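Local coordinates for protein arsenate Reductase (Corynebacterium glutamicum, PDB 3T38) that probably reduces arsenate to arsenite in a thioredoxin-dependent manner, using a low-molecular-weight tyrosine phosphatase fold preceded by a helical N-terminal region, at residues G61-A73 / F142-S154. Sequence-based numbering, arbitrary orientation.
Sequences GFAKDRLHALAVA and FPKPLTDDVIRAS. With D1D ((4S,5S)-1,2-dithiane-4,5-diol), chain C.
The F62 ring is sandwiched between K144 CB, a CH-pi contact with 4.1 Å from that atom to the ring centroid, and R66 CD on the opposite face; P145 O lies at its edge, near the ring plane. With CG anti to the backbone N (chi1 -168°), F62 reaches from helix 55-73 of the N-terminal helical region to the loop leading into helix 148-153 of the low-molecular-weight phosphatase fold, whose parallel four-stranded sheet has the order 2-1-3-4. F142 presents an edge of its own ring to F62, CZ lying 3.8 Å from F62 CB, while K144 CE packs over one of its faces.

Farther along, the R66 guanidinium carries T147 CG2 over one face, 3.5 Å from CZ. Its NE donates to the syn lone pair of D149 OD2 at 3.0 Å, a salt bridge bent to 143° at the hydrogen, with the acceptor tilted out of the guanidinium plane; the bond from NH2 to the same oxygen is weak. T147 OG1 bonds to D149 OD1 at 2.6 Å, so both carboxylate oxygens are engaged, and Y37 OH also bonds to OD2. R66 bends at chi3, which swings NH2 to 3.3 Å from S4 of the bound dithiane-diol, while NH1 bonds to S41 OG; the buried R66-D149 pair thus joins a ligand-pocket arginine to the phosphatase fold. D148 and D149 also meet the second subunit, their backbone N atoms bonding to E40 of that chain.

The axes of segments 61-73 and 148-153 cross at 41° and approach to 7.6 Å. Small side chains permit this closeness: A69 CB nestles against V150 CG1 and A153 CB, and A73 CB lies 3.6 Å from R152 CB.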
ATOM      1  N   GLY A  61       7.922  -7.866  10.234  1.00 28.88           N
ATOM      2  CA  GLY A  61       6.780  -8.124  11.121  1.00 29.16           C
ATOM      3  C   GLY A  61       5.433  -7.998  10.412  1.00 27.51           C
ATOM      4  O   GLY A  61       4.595  -8.901  10.477  1.00 27.12           O
ATOM      5  N   PHE A  62       5.236  -6.868   9.753  1.00 26.48           N
ATOM      6  CA  PHE A  62       4.082  -6.631   8.870  1.00 25.46           C
ATOM      7  C   PHE A  62       3.882  -7.694   7.755  1.00 25.25           C
ATOM      8  O   PHE A  62       2.804  -8.242   7.592  1.00 25.30           O
ATOM      9  CB  PHE A  62       4.272  -5.265   8.231  1.00 24.81           C
ATOM     10  CG  PHE A  62       3.083  -4.743   7.545  1.00 22.45           C
ATOM     11  CD1 PHE A  62       1.802  -5.091   7.954  1.00 18.55           C
ATOM     12  CD2 PHE A  62       3.243  -3.851   6.486  1.00 22.54           C
ATOM     13  CE1 PHE A  62       0.693  -4.530   7.297  1.00 19.04           C
ATOM     14  CE2 PHE A  62       2.156  -3.317   5.817  1.00 18.40           C
ATOM     15  CZ  PHE A  62       0.878  -3.653   6.235  1.00 20.72           C
ATOM     16  N   ALA A  63       4.915  -8.012   7.011  1.00 25.33           N
ATOM     17  CA  ALA A  63       4.810  -9.109   6.053  1.00 25.74           C
ATOM     18  C   ALA A  63       4.417 -10.406   6.684  1.00 26.02           C
ATOM     19  O   ALA A  63       3.529 -11.053   6.154  1.00 27.69           O
ATOM     20  CB  ALA A  63       6.128  -9.289   5.215  1.00 26.29           C
ATOM     21  N   LYS A  64       5.084 -10.817   7.761  1.00 26.30           N
ATOM     22  CA  LYS A  64       4.784 -12.081   8.447  1.00 27.54           C
ATOM     23  C   LYS A  64       3.326 -12.111   8.963  1.00 27.15           C
ATOM     24  O   LYS A  64       2.614 -13.136   8.845  1.00 24.98           O
ATOM     25  CB  LYS A  64       5.759 -12.317   9.617  1.00 30.15           C
ATOM     26  CG  LYS A  64       7.190 -12.708   9.156  1.00 33.51           C
ATOM     27  CD  LYS A  64       8.084 -13.192  10.268  1.00 39.98           C
ATOM     28  CE  LYS A  64       9.418 -13.713   9.678  1.00 44.00           C
ATOM     29  NZ  LYS A  64      10.462 -14.088  10.709  1.00 48.60           N
ATOM     30  N   ASP A  65       2.840 -10.972   9.481  1.00 27.08           N
ATOM     31  CA  ASP A  65       1.472 -10.951   9.914  1.00 28.03           C
ATOM     32  C   ASP A  65       0.552 -11.055   8.726  1.00 26.88           C
ATOM     33  O   ASP A  65      -0.464 -11.771   8.775  1.00 28.32           O
ATOM     34  CB  ASP A  65       1.081  -9.748  10.795  1.00 29.78           C
ATOM     35  CG  ASP A  65      -0.356  -9.978  11.454  1.00 38.39           C
ATOM     36  OD1 ASP A  65      -0.791 -11.202  11.633  1.00 44.61           O
ATOM     37  OD2 ASP A  65      -1.060  -8.993  11.754  1.00 42.00           O
ATOM     38  N   ARG A  66       0.907 -10.373   7.640  1.00 26.00           N
ATOM     39  CA  ARG A  66       0.100 -10.409   6.402  1.00 26.42           C
ATOM     40  C   ARG A  66       0.027 -11.808   5.753  1.00 26.96           C
ATOM     41  O   ARG A  66      -1.049 -12.290   5.388  1.00 28.10           O
ATOM     42  CB  ARG A  66       0.604  -9.377   5.402  1.00 25.60           C
ATOM     43  CG  ARG A  66       0.171  -7.960   5.740  1.00 24.00           C
ATOM     44  CD  ARG A  66       0.824  -6.996   4.784  1.00 23.24           C
ATOM     45  NE  ARG A  66       0.112  -7.078   3.507  1.00 25.22           N
ATOM     46  CZ  ARG A  66       0.541  -6.556   2.367  1.00 25.75           C
ATOM     47  NH1 ARG A  66       1.745  -5.985   2.288  1.00 21.85           N
ATOM     48  NH2 ARG A  66      -0.235  -6.638   1.290  1.00 29.82           N
ATOM     49  N   LEU A  67       1.155 -12.479   5.680  1.00 27.30           N
ATOM     50  CA  LEU A  67       1.159 -13.856   5.159  1.00 29.47           C
ATOM     51  C   LEU A  67       0.312 -14.783   5.995  1.00 29.68           C
ATOM     52  O   LEU A  67      -0.371 -15.565   5.451  1.00 29.05           O
ATOM     53  CB  LEU A  67       2.580 -14.396   5.023  1.00 28.45           C
ATOM     54  CG  LEU A  67       3.361 -13.747   3.893  1.00 30.39           C
ATOM     55  CD1 LEU A  67       4.903 -13.952   4.097  1.00 31.71           C
ATOM     56  CD2 LEU A  67       2.900 -14.329   2.547  1.00 31.94           C
ATOM     57  N   HIS A  68       0.346 -14.644   7.331  1.00 32.98           N
ATOM     58  CA  HIS A  68      -0.512 -15.441   8.231  1.00 33.89           C
ATOM     59  C   HIS A  68      -1.980 -15.121   7.973  1.00 32.16           C
ATOM     60  O   HIS A  68      -2.763 -16.028   7.778  1.00 31.64           O
ATOM     61  CB  HIS A  68      -0.152 -15.242   9.705  1.00 35.73           C
ATOM     62  CG  HIS A  68      -0.955 -16.106  10.646  1.00 41.52           C
ATOM     63  ND1 HIS A  68      -0.635 -17.427  10.909  1.00 44.52           N
ATOM     64  CD2 HIS A  68      -2.064 -15.834  11.387  1.00 41.76           C
ATOM     65  CE1 HIS A  68      -1.521 -17.936  11.751  1.00 45.82           C
ATOM     66  NE2 HIS A  68      -2.399 -16.991  12.056  1.00 44.83           N
ATOM     67  N   ALA A  69      -2.342 -13.832   7.931  1.00 30.48           N
ATOM     68  CA  ALA A  69      -3.681 -13.453   7.536  1.00 29.52           C
ATOM     69  C   ALA A  69      -4.076 -14.147   6.216  1.00 30.82           C
ATOM     70  O   ALA A  69      -5.131 -14.781   6.159  1.00 31.70           O
ATOM     71  CB  ALA A  69      -3.839 -11.949   7.424  1.00 28.79           C
ATOM     72  N   LEU A  70      -3.237 -14.097   5.194  1.00 29.94           N
ATOM     73  CA  LEU A  70      -3.587 -14.742   3.925  1.00 32.09           C
ATOM     74  C   LEU A  70      -3.749 -16.271   4.016  1.00 34.62           C
ATOM     75  O   LEU A  70      -4.634 -16.837   3.386  1.00 34.61           O
ATOM     76  CB  LEU A  70      -2.562 -14.390   2.841  1.00 32.67           C
ATOM     77  CG  LEU A  70      -2.826 -14.812   1.380  1.00 37.12           C
ATOM     78  CD1 LEU A  70      -4.145 -14.152   0.860  1.00 36.99           C
ATOM     79  CD2 LEU A  70      -1.656 -14.415   0.491  1.00 40.00           C
ATOM     80  N   ALA A  71      -2.882 -16.915   4.787  1.00 35.21           N
ATOM     81  CA  ALA A  71      -2.979 -18.349   5.088  1.00 37.94           C
ATOM     82  C   ALA A  71      -4.351 -18.679   5.686  1.00 38.66           C
ATOM     83  O   ALA A  71      -4.974 -19.682   5.348  1.00 39.19           O
ATOM     84  CB  ALA A  71      -1.872 -18.723   6.076  1.00 36.86           C
ATOM     85  N   VAL A  72      -4.802 -17.815   6.594  1.00 38.80           N
ATOM     86  CA  VAL A  72      -6.081 -18.009   7.289  1.00 40.60           C
ATOM     87  C   VAL A  72      -7.227 -17.789   6.292  1.00 40.66           C
ATOM     88  O   VAL A  72      -8.084 -18.636   6.125  1.00 41.82           O
ATOM     89  CB  VAL A  72      -6.198 -17.080   8.525  1.00 40.17           C
ATOM     90  CG1 VAL A  72      -7.631 -17.091   9.103  1.00 41.87           C
ATOM     91  CG2 VAL A  72      -5.206 -17.523   9.596  1.00 40.63           C
ATOM     92  N   ALA A  73      -7.202 -16.656   5.605  1.00 39.84           N
ATOM     93  CA  ALA A  73      -8.197 -16.323   4.598  1.00 40.69           C
ATOM     94  C   ALA A  73      -8.454 -17.511   3.682  1.00 43.34           C
ATOM     95  O   ALA A  73      -9.585 -17.764   3.299  1.00 43.82           O
ATOM     96  CB  ALA A  73      -7.746 -15.100   3.790  1.00 38.62           C
ATOM     97  N   PHE A 142       2.565  -0.293  15.375  1.00 30.88           N
ATOM     98  CA  PHE A 142       3.071   0.734  14.434  1.00 29.47           C
ATOM     99  C   PHE A 142       1.951   1.006  13.452  1.00 27.32           C
ATOM    100  O   PHE A 142       1.117   0.124  13.229  1.00 26.33           O
ATOM    101  CB  PHE A 142       4.348   0.263  13.688  1.00 29.76           C
ATOM    102  CG  PHE A 142       4.175  -1.037  12.952  1.00 26.78           C
ATOM    103  CD1 PHE A 142       4.313  -2.250  13.611  1.00 31.08           C
ATOM    104  CD2 PHE A 142       3.863  -1.050  11.599  1.00 22.32           C
ATOM    105  CE1 PHE A 142       4.112  -3.480  12.933  1.00 31.85           C
ATOM    106  CE2 PHE A 142       3.701  -2.250  10.901  1.00 25.89           C
ATOM    107  CZ  PHE A 142       3.801  -3.481  11.558  1.00 25.60           C
ATOM    108  N   PRO A 143       1.894   2.224  12.882  1.00 25.95           N
ATOM    109  CA  PRO A 143       0.793   2.459  11.907  1.00 24.37           C
ATOM    110  C   PRO A 143       1.099   1.773  10.613  1.00 22.82           C
ATOM    111  O   PRO A 143       2.267   1.701  10.228  1.00 23.95           O
ATOM    112  CB  PRO A 143       0.828   3.977  11.687  1.00 24.92           C
ATOM    113  CG  PRO A 143       1.712   4.519  12.854  1.00 26.10           C
ATOM    114  CD  PRO A 143       2.701   3.423  13.106  1.00 26.43           C
ATOM    115  N   LYS A 144       0.081   1.279   9.921  1.00 21.29           N
ATOM    116  CA  LYS A 144       0.337   0.490   8.685  1.00 19.14           C
ATOM    117  C   LYS A 144      -0.880   0.666   7.814  1.00 18.54           C
ATOM    118  O   LYS A 144      -1.978   0.809   8.350  1.00 16.36           O
ATOM    119  CB  LYS A 144       0.555  -0.975   9.010  1.00 18.37           C
ATOM    120  CG  LYS A 144      -0.640  -1.735   9.707  1.00 19.52           C
ATOM    121  CD  LYS A 144      -0.154  -3.014  10.512  1.00 23.41           C
ATOM    122  CE  LYS A 144       0.270  -2.653  11.989  1.00 22.54           C
ATOM    123  NZ  LYS A 144      -0.875  -1.878  12.621  1.00 18.61           N
ATOM    124  N   PRO A 145      -0.711   0.595   6.481  1.00 18.43           N
ATOM    125  CA  PRO A 145      -1.929   0.731   5.674  1.00 18.35           C
ATOM    126  C   PRO A 145      -2.803  -0.498   5.664  1.00 20.52           C
ATOM    127  O   PRO A 145      -2.316  -1.654   5.709  1.00 21.13           O
ATOM    128  CB  PRO A 145      -1.399   0.925   4.248  1.00 17.69           C
ATOM    129  CG  PRO A 145      -0.080   0.076   4.190  1.00 18.03           C
ATOM    130  CD  PRO A 145       0.460   0.117   5.693  1.00 19.46           C
ATOM    131  N   LEU A 146      -4.100  -0.254   5.497  1.00 21.08           N
ATOM    132  CA  LEU A 146      -5.042  -1.320   5.177  1.00 22.04           C
ATOM    133  C   LEU A 146      -4.620  -2.148   3.965  1.00 22.72           C
ATOM    134  O   LEU A 146      -4.263  -1.611   2.933  1.00 23.42           O
ATOM    135  CB  LEU A 146      -6.409  -0.705   4.893  1.00 22.31           C
ATOM    136  CG  LEU A 146      -7.549  -1.700   4.769  1.00 25.07           C
ATOM    137  CD1 LEU A 146      -7.668  -2.601   6.095  1.00 18.88           C
ATOM    138  CD2 LEU A 146      -8.786  -0.788   4.467  1.00 25.52           C
ATOM    139  N   THR A 147      -4.698  -3.447   4.082  1.00 22.79           N
ATOM    140  CA  THR A 147      -4.367  -4.330   2.946  1.00 21.99           C
ATOM    141  C   THR A 147      -5.483  -5.388   2.871  1.00 23.81           C
ATOM    142  O   THR A 147      -6.228  -5.599   3.812  1.00 23.99           O
ATOM    143  CB  THR A 147      -3.018  -5.022   3.129  1.00 22.98           C
ATOM    144  OG1 THR A 147      -3.032  -5.745   4.365  1.00 22.57           O
ATOM    145  CG2 THR A 147      -1.788  -4.004   3.094  1.00 15.12           C
ATOM    146  N   ASP A 148      -5.629  -5.995   1.721  1.00 25.40           N
ATOM    147  CA  ASP A 148      -6.754  -6.869   1.451  1.00 27.18           C
ATOM    148  C   ASP A 148      -6.600  -8.171   2.204  1.00 26.62           C
ATOM    149  O   ASP A 148      -7.579  -8.687   2.702  1.00 26.98           O
ATOM    150  CB  ASP A 148      -6.805  -7.195  -0.068  1.00 29.10           C
ATOM    151  CG  ASP A 148      -8.087  -7.902  -0.472  1.00 30.79           C
ATOM    152  OD1 ASP A 148      -9.158  -7.247  -0.404  1.00 29.18           O
ATOM    153  OD2 ASP A 148      -7.995  -9.067  -0.890  1.00 26.61           O
ATOM    154  N   ASP A 149      -5.381  -8.713   2.305  1.00 26.80           N
ATOM    155  CA  ASP A 149      -5.225 -10.021   2.956  1.00 27.20           C
ATOM    156  C   ASP A 149      -5.860 -10.001   4.367  1.00 27.39           C
ATOM    157  O   ASP A 149      -6.546 -10.939   4.743  1.00 29.41           O
ATOM    158  CB  ASP A 149      -3.763 -10.447   3.056  1.00 27.04           C
ATOM    159  CG  ASP A 149      -2.838  -9.282   3.307  1.00 27.98           C
ATOM    160  OD1 ASP A 149      -3.188  -8.289   4.049  1.00 23.28           O
ATOM    161  OD2 ASP A 149      -1.786  -9.291   2.659  1.00 26.07           O
ATOM    162  N   VAL A 150      -5.651  -8.929   5.135  1.00 25.57           N
ATOM    163  CA  VAL A 150      -6.171  -8.890   6.508  1.00 24.15           C
ATOM    164  C   VAL A 150      -7.676  -8.700   6.615  1.00 24.00           C
ATOM    165  O   VAL A 150      -8.255  -9.107   7.622  1.00 23.46           O
ATOM    166  CB  VAL A 150      -5.394  -7.923   7.455  1.00 23.05           C
ATOM    167  CG1 VAL A 150      -3.877  -8.285   7.365  1.00 22.49           C
ATOM    168  CG2 VAL A 150      -5.636  -6.460   7.086  1.00 17.69           C
ATOM    169  N   ILE A 151      -8.294  -8.129   5.577  1.00 23.70           N
ATOM    170  CA  ILE A 151      -9.706  -8.057   5.525  1.00 25.05           C
ATOM    171  C   ILE A 151     -10.242  -9.448   5.284  1.00 26.99           C
ATOM    172  O   ILE A 151     -11.134  -9.900   5.992  1.00 28.97           O
ATOM    173  CB  ILE A 151     -10.213  -7.076   4.451  1.00 26.59           C
ATOM    174  CG1 ILE A 151      -9.737  -5.620   4.730  1.00 21.46           C
ATOM    175  CG2 ILE A 151     -11.761  -7.104   4.408  1.00 24.96           C
ATOM    176  CD1 ILE A 151      -9.843  -4.689   3.406  1.00 21.81           C
ATOM    177  N   ARG A 152      -9.668 -10.160   4.324  1.00 28.78           N
ATOM    178  CA  ARG A 152     -10.136 -11.529   3.969  1.00 30.42           C
ATOM    179  C   ARG A 152     -10.034 -12.497   5.148  1.00 31.15           C
ATOM    180  O   ARG A 152     -10.864 -13.423   5.321  1.00 32.23           O
ATOM    181  CB  ARG A 152      -9.344 -12.070   2.812  1.00 29.81           C
ATOM    182  CG  ARG A 152      -9.639 -11.406   1.466  1.00 34.60           C
ATOM    183  CD  ARG A 152      -8.947 -12.147   0.324  1.00 38.21           C
ATOM    184  NE  ARG A 152      -9.158 -11.558  -0.999  1.00 40.67           N
ATOM    185  CZ  ARG A 152      -9.916 -12.112  -1.937  1.00 45.72           C
ATOM    186  NH1 ARG A 152     -10.573 -13.258  -1.707  1.00 44.28           N
ATOM    187  NH2 ARG A 152     -10.058 -11.505  -3.095  1.00 46.85           N
ATOM    188  N   ALA A 153      -8.996 -12.297   5.959  1.00 29.09           N
ATOM    189  CA  ALA A 153      -8.794 -13.228   7.071  1.00 28.61           C
ATOM    190  C   ALA A 153      -9.841 -12.923   8.160  1.00 27.66           C
ATOM    191  O   ALA A 153     -10.102 -13.768   8.951  1.00 27.90           O
ATOM    192  CB  ALA A 153      -7.362 -13.061   7.625  1.00 27.27           C
ATOM    193  N   SER A 154     -10.352 -11.681   8.247  1.00 25.15           N
ATOM    194  CA  SER A 154     -11.030 -11.220   9.429  1.00 25.59           C
ATOM    195  C   SER A 154     -12.468 -11.819   9.545  1.00 27.38           C
ATOM    196  O   SER A 154     -13.157 -11.981   8.531  1.00 28.85           O
ATOM    197  CB  SER A 154     -11.053  -9.686   9.429  1.00 24.17           C
ATOM    198  OG  SER A 154      -9.739  -9.178   9.617  1.00 26.23           O
TER
HETATM  199  S1  D1D C3236       1.165  -6.082  -3.635  1.00 47.27           S
HETATM  200  C1  D1D C3236       1.439  -7.437  -4.823  1.00 35.66           C
HETATM  201  C2  D1D C3236       1.037  -8.710  -4.173  1.00 33.04           C
HETATM  202  O2  D1D C3236       1.461  -9.733  -4.980  1.00 31.80           O
HETATM  203  C3  D1D C3236       1.935  -8.935  -2.979  1.00 39.32           C
HETATM  204  O3  D1D C3236       2.083 -10.275  -2.980  1.00 33.13           O
HETATM  205  C4  D1D C3236       1.408  -8.560  -1.620  1.00 42.42           C
HETATM  206  S4  D1D C3236       1.522  -6.747  -1.467  1.00 53.29           S